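Local coordinates for ferrous iron transport protein B (Legionella pneumophila, PDB 3IBY), which probably moves ferrous iron across the bacterial inner membrane in a GTP-driven uptake system, the chain here being its cytosolic G-protein and GDI part, at residues 173-183 and 232-242; 18-27 and 37-45. All blocks are in the same frame, centred on the assembly; numbering follows the deposited sequence.

Contact 1 (173-183 and 232-242); sequences LSLSVAAQQIL and QNLDVLLADAR
Leu183 and Leu238 meet tip to tip, Leu183 CD2 lying 3.6 Å from Leu238 CD1, where the start of helix 177-193 packs on the first turns of helix 234-253. One turn earlier in the second helix, Leu234 touches the methyl of Ala179 with CD1, while its CD2 lies 4.0 Å from Ile182 CG2; the Leu234 and Ile182 side chains lie alongside one another, pointing opposite ways. The short segments cross steeply, at -103°, with their axes 11.0 Å apart. This is packing within the helical part of the cytosolic fragment, probably the GDI domain; Ala208 of helix 197-209 touches Leu183, Leu234 and Leu238, and Leu227 of helix 219-229 touches Ile182 and Leu234. Ser176 caps helix 177-193, its OG accepting from Ala179 N at 3.0 Å.

Ahead of that cap the chain runs past the second helix. Leu173 can be followed outward: CB lies 4.4 Å from Ala241 CB, CG stands anti to the carbonyl carbon (chi1 -62°), CD2 sits 3.2 Å from Ala241 O and 3.7 Å from Arg242 CA, and CD1 lies over one face of the Arg242 guanidinium, offset toward its rim. That guanidinium is salt-bridged to Glu108 and hydrogen-bonded to Ser104. Leu175 CD2 comes 3.7 Å from Ala241 CB, and a water lies between Ser174 N and Ala241 O, doubtfully close to the latter.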
loop_
_atom_site.group_PDB
_atom_site.type_symbol
_atom_site.label_atom_id
_atom_site.label_comp_id
_atom_site.label_asym_id
_atom_site.label_seq_id
_atom_site.Cartn_x
_atom_site.Cartn_y
_atom_site.Cartn_z
ATOM N N LEU A 173 13.390 -7.988 3.873
ATOM C CA LEU A 173 12.900 -9.330 3.548
ATOM C C LEU A 173 14.065 -10.302 3.345
ATOM O O LEU A 173 15.112 -9.949 2.784
ATOM C CB LEU A 173 12.039 -9.304 2.265
ATOM C CG LEU A 173 10.760 -8.461 2.274
ATOM C CD1 LEU A 173 10.117 -8.368 0.817
ATOM C CD2 LEU A 173 9.804 -9.005 3.304
ATOM N N SER A 174 13.886 -11.541 3.783
ATOM C CA SER A 174 14.956 -12.501 3.653
ATOM C C SER A 174 14.685 -13.391 2.455
ATOM O O SER A 174 13.711 -14.121 2.425
ATOM C CB SER A 174 15.099 -13.309 4.925
ATOM O OG SER A 174 16.246 -14.118 4.824
ATOM N N LEU A 175 15.540 -13.308 1.446
ATOM C CA LEU A 175 15.377 -14.151 0.279
ATOM C C LEU A 175 16.630 -14.965 0.087
ATOM O O LEU A 175 17.714 -14.593 0.563
ATOM C CB LEU A 175 15.076 -13.311 -0.980
ATOM C CG LEU A 175 13.673 -12.649 -1.099
ATOM C CD1 LEU A 175 13.750 -11.173 -1.611
ATOM C CD2 LEU A 175 12.679 -13.484 -1.945
ATOM N N SER A 176 16.465 -16.079 -0.610
ATOM C CA SER A 176 17.581 -16.876 -1.069
ATOM C C SER A 176 18.649 -16.039 -1.821
ATOM O O SER A 176 18.386 -14.960 -2.370
ATOM C CB SER A 176 17.080 -18.049 -1.909
ATOM O OG SER A 176 17.632 -17.992 -3.193
ATOM N N VAL A 177 19.873 -16.531 -1.789
ATOM C CA VAL A 177 20.973 -15.828 -2.386
ATOM C C VAL A 177 20.751 -15.797 -3.892
ATOM O O VAL A 177 20.980 -14.771 -4.539
ATOM C CB VAL A 177 22.326 -16.524 -2.030
ATOM C CG1 VAL A 177 23.471 -15.946 -2.844
ATOM C CG2 VAL A 177 22.601 -16.389 -0.538
ATOM N N ALA A 178 20.294 -16.935 -4.422
ATOM C CA ALA A 178 19.963 -17.099 -5.834
ATOM C C ALA A 178 18.927 -16.066 -6.222
ATOM O O ALA A 178 19.074 -15.384 -7.225
ATOM C CB ALA A 178 19.410 -18.506 -6.085
ATOM N N ALA A 179 17.894 -15.966 -5.388
ATOM C CA ALA A 179 16.789 -15.040 -5.591
ATOM C C ALA A 179 17.202 -13.572 -5.397
ATOM O O ALA A 179 16.770 -12.687 -6.160
ATOM C CB ALA A 179 15.611 -15.395 -4.672
ATOM N N GLN A 180 18.035 -13.293 -4.398
ATOM C CA GLN A 180 18.444 -11.909 -4.188
ATOM C C GLN A 180 19.290 -11.460 -5.385
ATOM O O GLN A 180 19.128 -10.373 -5.914
ATOM C CB GLN A 180 19.169 -11.750 -2.845
ATOM C CG GLN A 180 19.205 -10.292 -2.308
ATOM C CD GLN A 180 17.794 -9.673 -1.993
ATOM O OE1 GLN A 180 17.409 -8.624 -2.567
ATOM N NE2 GLN A 180 17.037 -10.316 -1.069
ATOM N N GLN A 181 20.163 -12.345 -5.830
ATOM C CA GLN A 181 20.957 -12.100 -7.009
ATOM C C GLN A 181 20.058 -11.628 -8.179
ATOM O O GLN A 181 20.355 -10.625 -8.825
ATOM C CB GLN A 181 21.748 -13.373 -7.360
ATOM C CG GLN A 181 23.011 -13.173 -8.229
ATOM C CD GLN A 181 22.860 -13.628 -9.698
ATOM O OE1 GLN A 181 21.914 -14.356 -10.068
ATOM N NE2 GLN A 181 23.821 -13.216 -10.535
ATOM N N ILE A 182 18.949 -12.329 -8.425
ATOM C CA ILE A 182 18.102 -12.061 -9.599
ATOM C C ILE A 182 17.417 -10.710 -9.485
ATOM O O ILE A 182 17.351 -9.977 -10.453
ATOM C CB ILE A 182 17.005 -13.154 -9.812
ATOM C CG1 ILE A 182 17.630 -14.485 -10.209
ATOM C CG2 ILE A 182 16.008 -12.731 -10.922
ATOM C CD1 ILE A 182 16.664 -15.665 -10.168
ATOM N N LEU A 183 16.892 -10.403 -8.304
ATOM C CA LEU A 183 16.267 -9.114 -8.063
ATOM C C LEU A 183 17.275 -7.958 -8.183
ATOM O O LEU A 183 16.906 -6.866 -8.656
ATOM C CB LEU A 183 15.587 -9.069 -6.687
ATOM C CG LEU A 183 14.306 -9.870 -6.373
ATOM C CD1 LEU A 183 14.027 -9.769 -4.881
ATOM C CD2 LEU A 183 13.038 -9.433 -7.175
ATOM N N GLN A 232 13.107 -20.658 -11.494
ATOM C CA GLN A 232 13.229 -20.478 -10.038
ATOM C C GLN A 232 11.894 -20.290 -9.327
ATOM O O GLN A 232 11.844 -20.483 -8.109
ATOM C CB GLN A 232 14.137 -19.283 -9.687
ATOM C CG GLN A 232 15.648 -19.617 -9.594
ATOM C CD GLN A 232 16.096 -20.312 -8.286
ATOM O OE1 GLN A 232 15.601 -20.020 -7.185
ATOM N NE2 GLN A 232 17.062 -21.225 -8.415
ATOM N N ASN A 233 10.834 -19.902 -10.064
ATOM C CA ASN A 233 9.530 -19.523 -9.463
ATOM C C ASN A 233 9.692 -18.352 -8.526
ATOM O O ASN A 233 9.185 -18.349 -7.405
ATOM C CB ASN A 233 8.883 -20.649 -8.648
ATOM C CG ASN A 233 8.689 -21.899 -9.425
ATOM O OD1 ASN A 233 8.299 -22.922 -8.850
ATOM N ND2 ASN A 233 8.951 -21.848 -10.740
ATOM N N LEU A 234 10.411 -17.350 -8.971
ATOM C CA LEU A 234 10.550 -16.177 -8.148
ATOM C C LEU A 234 9.219 -15.804 -7.461
ATOM O O LEU A 234 9.207 -15.435 -6.280
ATOM C CB LEU A 234 11.057 -15.029 -9.004
ATOM C CG LEU A 234 11.994 -14.070 -8.323
ATOM C CD1 LEU A 234 13.231 -14.820 -7.838
ATOM C CD2 LEU A 234 12.353 -12.964 -9.309
ATOM N N ASP A 235 8.095 -15.917 -8.173
ATOM C CA ASP A 235 6.818 -15.379 -7.626
ATOM C C ASP A 235 6.522 -16.019 -6.293
ATOM O O ASP A 235 6.342 -15.342 -5.275
ATOM C CB ASP A 235 5.607 -15.482 -8.584
ATOM C CG ASP A 235 5.373 -16.881 -9.137
ATOM O OD1 ASP A 235 4.219 -17.165 -9.547
ATOM O OD2 ASP A 235 6.326 -17.687 -9.181
ATOM N N VAL A 236 6.575 -17.332 -6.301
ATOM C CA VAL A 236 6.388 -18.105 -5.106
ATOM C C VAL A 236 7.386 -17.688 -4.021
ATOM O O VAL A 236 6.973 -17.433 -2.888
ATOM C CB VAL A 236 6.515 -19.595 -5.429
ATOM C CG1 VAL A 236 6.112 -20.451 -4.226
ATOM C CG2 VAL A 236 5.678 -19.938 -6.675
ATOM N N LEU A 237 8.676 -17.615 -4.354
ATOM C CA LEU A 237 9.684 -17.204 -3.376
ATOM C C LEU A 237 9.425 -15.824 -2.797
ATOM O O LEU A 237 9.515 -15.629 -1.603
ATOM C CB LEU A 237 11.078 -17.215 -3.984
ATOM C CG LEU A 237 11.913 -18.454 -3.701
ATOM C CD1 LEU A 237 11.034 -19.693 -3.669
ATOM C CD2 LEU A 237 13.050 -18.603 -4.715
ATOM N N LEU A 238 9.100 -14.854 -3.624
ATOM C CA LEU A 238 8.962 -13.495 -3.100
ATOM C C LEU A 238 7.737 -13.364 -2.189
ATOM O O LEU A 238 7.794 -12.708 -1.136
ATOM C CB LEU A 238 8.858 -12.489 -4.244
ATOM C CG LEU A 238 9.833 -11.302 -4.234
ATOM C CD1 LEU A 238 10.118 -10.913 -5.697
ATOM C CD2 LEU A 238 9.319 -10.110 -3.402
ATOM N N ALA A 239 6.628 -13.976 -2.610
ATOM C CA ALA A 239 5.411 -14.068 -1.772
ATOM C C ALA A 239 5.716 -14.651 -0.389
ATOM O O ALA A 239 5.198 -14.158 0.614
ATOM C CB ALA A 239 4.310 -14.902 -2.465
ATOM N N ASP A 240 6.551 -15.689 -0.334
ATOM C CA ASP A 240 6.932 -16.268 0.949
ATOM C C ASP A 240 7.779 -15.309 1.780
ATOM O O ASP A 240 7.503 -15.122 2.948
ATOM C CB ASP A 240 7.679 -17.585 0.773
ATOM C CG ASP A 240 7.945 -18.304 2.114
ATOM O OD1 ASP A 240 7.017 -18.443 2.945
ATOM O OD2 ASP A 240 9.098 -18.744 2.325
ATOM N N ALA A 241 8.793 -14.693 1.203
ATOM C CA ALA A 241 9.611 -13.807 1.996
ATOM C C ALA A 241 8.780 -12.615 2.475
ATOM O O ALA A 241 8.975 -12.098 3.577
ATOM C CB ALA A 241 10.804 -13.358 1.229
ATOM N N ARG A 242 7.832 -12.184 1.660
ATOM C CA ARG A 242 6.955 -11.089 2.068
ATOM C C ARG A 242 6.089 -11.526 3.233
ATOM O O ARG A 242 5.954 -10.823 4.207
ATOM C CB ARG A 242 6.055 -10.661 0.917
ATOM C CG ARG A 242 5.438 -9.324 1.176
ATOM C CD ARG A 242 4.829 -8.728 -0.061
ATOM N NE ARG A 242 5.823 -8.600 -1.107
ATOM C CZ ARG A 242 6.660 -7.588 -1.234
ATOM N NH1 ARG A 242 6.626 -6.598 -0.347
ATOM N NH2 ARG A 242 7.552 -7.581 -2.233
HETATM O O HOH W 1 11.165 -12.614 4.674
#

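Contact 2 (18-27 and 37-45); sequences FNALTNANQR and EKKTGEFLL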
loop_
_atom_site.group_PDB
_atom_site.type_symbol
_atom_site.label_atom_id
_atom_site.label_comp_id
_atom_site.label_asym_id
_atom_site.label_seq_id
_atom_site.Cartn_x
_atom_site.Cartn_y
_atom_site.Cartn_z
ATOM N N PHE A 18 -13.128 7.475 3.637
ATOM C CA PHE A 18 -13.288 8.425 2.585
ATOM C C PHE A 18 -14.380 9.385 2.910
ATOM O O PHE A 18 -14.214 10.570 2.678
ATOM C CB PHE A 18 -13.630 7.750 1.287
ATOM C CG PHE A 18 -13.727 8.710 0.144
ATOM C CD1 PHE A 18 -12.559 9.268 -0.399
ATOM C CD2 PHE A 18 -14.959 9.095 -0.350
ATOM C CE1 PHE A 18 -12.616 10.168 -1.468
ATOM C CE2 PHE A 18 -15.059 10.025 -1.426
ATOM C CZ PHE A 18 -13.886 10.554 -2.006
ATOM N N ASN A 19 -15.507 8.885 3.399
ATOM C CA ASN A 19 -16.649 9.757 3.689
ATOM C C ASN A 19 -16.362 10.654 4.910
ATOM O O ASN A 19 -16.753 11.828 4.969
ATOM C CB ASN A 19 -17.908 8.954 3.954
ATOM C CG ASN A 19 -18.428 8.233 2.738
ATOM O OD1 ASN A 19 -18.203 8.620 1.605
ATOM N ND2 ASN A 19 -19.146 7.152 2.986
ATOM N N ALA A 20 -15.679 10.067 5.877
ATOM C CA ALA A 20 -15.373 10.730 7.087
ATOM C C ALA A 20 -14.461 11.937 6.770
ATOM O O ALA A 20 -14.663 13.041 7.294
ATOM C CB ALA A 20 -14.704 9.760 8.012
ATOM N N LEU A 21 -13.487 11.744 5.884
ATOM C CA LEU A 21 -12.537 12.809 5.548
ATOM C C LEU A 21 -13.166 13.885 4.666
ATOM O O LEU A 21 -12.985 15.050 4.901
ATOM C CB LEU A 21 -11.350 12.205 4.827
ATOM C CG LEU A 21 -10.383 11.320 5.627
ATOM C CD1 LEU A 21 -9.458 10.695 4.651
ATOM C CD2 LEU A 21 -9.570 12.080 6.583
ATOM N N THR A 22 -13.951 13.491 3.675
ATOM C CA THR A 22 -14.377 14.417 2.623
ATOM C C THR A 22 -15.793 14.978 2.788
ATOM O O THR A 22 -16.110 15.984 2.215
ATOM C CB THR A 22 -14.274 13.709 1.293
ATOM O OG1 THR A 22 -15.303 12.720 1.206
ATOM C CG2 THR A 22 -12.938 13.006 1.220
ATOM N N ASN A 23 -16.636 14.303 3.550
ATOM C CA ASN A 23 -18.001 14.710 3.797
ATOM C C ASN A 23 -18.805 14.911 2.539
ATOM O O ASN A 23 -18.895 13.979 1.772
ATOM C CB ASN A 23 -18.002 15.898 4.711
ATOM C CG ASN A 23 -17.217 15.641 6.025
ATOM O OD1 ASN A 23 -16.276 16.382 6.352
ATOM N ND2 ASN A 23 -17.605 14.590 6.766
ATOM N N ALA A 24 -19.409 16.076 2.294
ATOM C CA ALA A 24 -20.200 16.259 1.065
ATOM C C ALA A 24 -19.294 16.720 -0.070
ATOM O O ALA A 24 -19.710 16.805 -1.237
ATOM C CB ALA A 24 -21.306 17.250 1.287
ATOM N N ASN A 25 -18.046 17.033 0.280
ATOM C CA ASN A 25 -17.078 17.519 -0.723
ATOM C C ASN A 25 -16.402 16.330 -1.428
ATOM O O ASN A 25 -15.199 16.057 -1.222
ATOM C CB ASN A 25 -16.029 18.458 -0.121
ATOM C CG ASN A 25 -16.644 19.518 0.682
ATOM O OD1 ASN A 25 -17.448 20.274 0.197
ATOM N ND2 ASN A 25 -16.313 19.555 1.955
ATOM N N GLN A 26 -17.191 15.657 -2.269
ATOM C CA GLN A 26 -16.732 14.473 -2.941
ATOM C C GLN A 26 -17.598 14.268 -4.154
ATOM O O GLN A 26 -18.726 14.721 -4.184
ATOM C CB GLN A 26 -16.824 13.293 -2.010
ATOM C CG GLN A 26 -18.213 13.070 -1.392
ATOM C CD GLN A 26 -18.372 11.678 -0.916
ATOM O OE1 GLN A 26 -18.378 11.430 0.260
ATOM N NE2 GLN A 26 -18.399 10.737 -1.835
ATOM N N ARG A 27 -17.071 13.574 -5.151
ATOM C CA ARG A 27 -17.798 13.301 -6.377
ATOM C C ARG A 27 -17.443 12.018 -7.065
ATOM O O ARG A 27 -16.500 11.394 -6.751
ATOM C CB ARG A 27 -17.665 14.432 -7.342
ATOM C CG ARG A 27 -16.373 14.486 -7.922
ATOM C CD ARG A 27 -16.017 15.854 -8.209
ATOM N NE ARG A 27 -14.664 16.041 -7.818
ATOM C CZ ARG A 27 -14.277 16.456 -6.635
ATOM N NH1 ARG A 27 -15.143 16.839 -5.723
ATOM N NH2 ARG A 27 -12.999 16.545 -6.413
ATOM N N GLU A 37 -15.879 3.384 -11.552
ATOM C CA GLU A 37 -16.233 4.701 -11.069
ATOM C C GLU A 37 -15.112 5.184 -10.232
ATOM O O GLU A 37 -14.540 4.421 -9.485
ATOM C CB GLU A 37 -17.562 4.648 -10.303
ATOM C CG GLU A 37 -18.712 4.210 -11.256
ATOM C CD GLU A 37 -20.105 4.322 -10.688
ATOM O OE1 GLU A 37 -20.261 4.221 -9.444
ATOM O OE2 GLU A 37 -21.058 4.497 -11.479
ATOM N N LYS A 38 -14.731 6.437 -10.386
ATOM C CA LYS A 38 -13.654 6.989 -9.559
ATOM C C LYS A 38 -14.289 7.931 -8.580
ATOM O O LYS A 38 -15.177 8.673 -8.950
ATOM C CB LYS A 38 -12.655 7.699 -10.464
ATOM C CG LYS A 38 -11.560 8.467 -9.806
ATOM C CD LYS A 38 -10.752 9.247 -10.856
ATOM C CE LYS A 38 -9.617 10.100 -10.233
ATOM N NZ LYS A 38 -8.479 10.263 -11.125
ATOM N N LYS A 39 -13.865 7.912 -7.329
ATOM C CA LYS A 39 -14.399 8.875 -6.354
ATOM C C LYS A 39 -13.257 9.738 -5.938
ATOM O O LYS A 39 -12.179 9.223 -5.588
ATOM C CB LYS A 39 -14.960 8.184 -5.125
ATOM C CG LYS A 39 -16.413 7.624 -5.265
ATOM C CD LYS A 39 -16.464 6.154 -5.744
ATOM C CE LYS A 39 -17.667 5.374 -5.127
ATOM N NZ LYS A 39 -17.323 4.668 -3.821
ATOM N N THR A 40 -13.472 11.050 -5.993
ATOM C CA THR A 40 -12.455 12.003 -5.572
ATOM C C THR A 40 -13.118 12.934 -4.576
ATOM O O THR A 40 -14.311 13.144 -4.627
ATOM C CB THR A 40 -11.874 12.787 -6.765
ATOM O OG1 THR A 40 -12.954 13.402 -7.499
ATOM C CG2 THR A 40 -11.014 11.856 -7.711
ATOM N N GLY A 41 -12.345 13.445 -3.633
ATOM C CA GLY A 41 -12.816 14.497 -2.751
ATOM C C GLY A 41 -11.700 15.330 -2.095
ATOM O O GLY A 41 -10.517 15.155 -2.359
ATOM N N GLU A 42 -12.088 16.260 -1.234
ATOM C CA GLU A 42 -11.109 17.127 -0.626
ATOM C C GLU A 42 -11.578 17.668 0.739
ATOM O O GLU A 42 -12.772 17.692 1.044
ATOM C CB GLU A 42 -10.687 18.233 -1.613
ATOM C CG GLU A 42 -11.851 19.082 -2.245
ATOM C CD GLU A 42 -12.653 18.316 -3.270
ATOM O OE1 GLU A 42 -12.013 17.597 -4.062
ATOM O OE2 GLU A 42 -13.910 18.401 -3.275
ATOM N N PHE A 43 -10.628 18.030 1.589
ATOM C CA PHE A 43 -10.977 18.718 2.796
ATOM C C PHE A 43 -9.949 19.783 3.112
ATOM O O PHE A 43 -8.814 19.701 2.683
ATOM C CB PHE A 43 -11.185 17.731 3.952
ATOM C CG PHE A 43 -9.978 16.914 4.297
ATOM C CD1 PHE A 43 -9.661 15.782 3.576
ATOM C CD2 PHE A 43 -9.163 17.268 5.355
ATOM C CE1 PHE A 43 -8.551 15.028 3.890
ATOM C CE2 PHE A 43 -8.052 16.501 5.708
ATOM C CZ PHE A 43 -7.739 15.376 4.970
ATOM N N LEU A 44 -10.376 20.808 3.839
ATOM C CA LEU A 44 -9.470 21.791 4.379
ATOM C C LEU A 44 -8.956 21.314 5.729
ATOM O O LEU A 44 -9.668 20.638 6.462
ATOM C CB LEU A 44 -10.177 23.131 4.499
ATOM C CG LEU A 44 -10.467 23.802 3.161
ATOM C CD1 LEU A 44 -11.319 25.078 3.347
ATOM C CD2 LEU A 44 -9.180 24.096 2.398
ATOM N N LEU A 45 -7.703 21.642 6.036
ATOM C CA LEU A 45 -7.056 21.236 7.276
ATOM C C LEU A 45 -6.241 22.419 7.700
ATOM O O LEU A 45 -5.002 22.473 7.567
ATOM C CB LEU A 45 -6.198 20.004 7.058
ATOM C CG LEU A 45 -5.623 19.357 8.334
ATOM C CD1 LEU A 45 -6.479 19.645 9.580
ATOM C CD2 LEU A 45 -5.420 17.828 8.151
HETATM O O HOH W 2 -14.403 18.610 3.091
#
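The antiparallel hairpin at the edge of the G-domain sheet, strands 26-30 and 37-45, is joined here to the end of the helix that follows the P-loop. Arg27 and Thr40 form a hydrogen-bonded pair: Arg27 N donates to Thr40 O at 2.8 Å, and Thr40 N returns a bond to Arg27 O at 3.1 Å. Gln26 and Gly41 are the adjacent non-hydrogen-bonded pair, with CA atoms only 3.9 Å apart. Beyond them Glu42 N donates to Asn25 O, extending the pairing into the turn.

Arg27 starts with CG between its backbone N and carbonyl carbon (chi1 73°), then bends at chi2 and chi3, which brings the guanidinium to Glu42 with Thr40 O over the centre of one face. There it binds end-on: NH2 donates to Glu42 OE1 at 2.8 Å and NH1 to Glu42 OE2 at 3.2 Å, each oxygen using its syn lone pair. The two planes are 19° apart, nearly coplanar, so the paired bonds restrict rotation of both groups.

Strand 37-45 also hydrogen-bonds strand 48-54 on its other side, placing it second from the edge in this P-loop GTPase sheet. It borders the predicted GTP site: Glu37 is a predicted ligand, and the side chains of Lys39 and Phe18 come within about 4 Å of those of Thr15 and Asp54, also predicted to bind GTP. Against the strand lies helix 14-22. Phe18 presents its ring edge to the backbone, CZ lying 3.6 Å from Thr40 C. Leu21 CB lies 4.1 Å from Phe43 CE1, while Leu161 of helix 154-162 also touches Phe43. After the helix, a type II' turn from Thr22 to Asn25 leads into the edge strand, and a water donates to Thr22 O and Glu42 O.

In the fold
From the N terminus, strand 3-8 and the P-loop lead into helix 14-22, and contact 2 then closes first, tying that helix and edge strand 26-30 to strand 37-45 around a short connection that holds most of a predicted GTP-binding stretch. The chain goes on to build the rest of the G-domain sheet and its helices before contact 1 opens. Contact 1 closes a longer, largely helical excursion of 48 residues, bringing helix 234-253 back to the start of helix 177-193. The two loops follow one another in series, neither nested nor crossed. The centres of contacts 1 and 2 lie about 39 Å apart on opposite sides of the chain's centre, their nearest atoms about 24 Å apart.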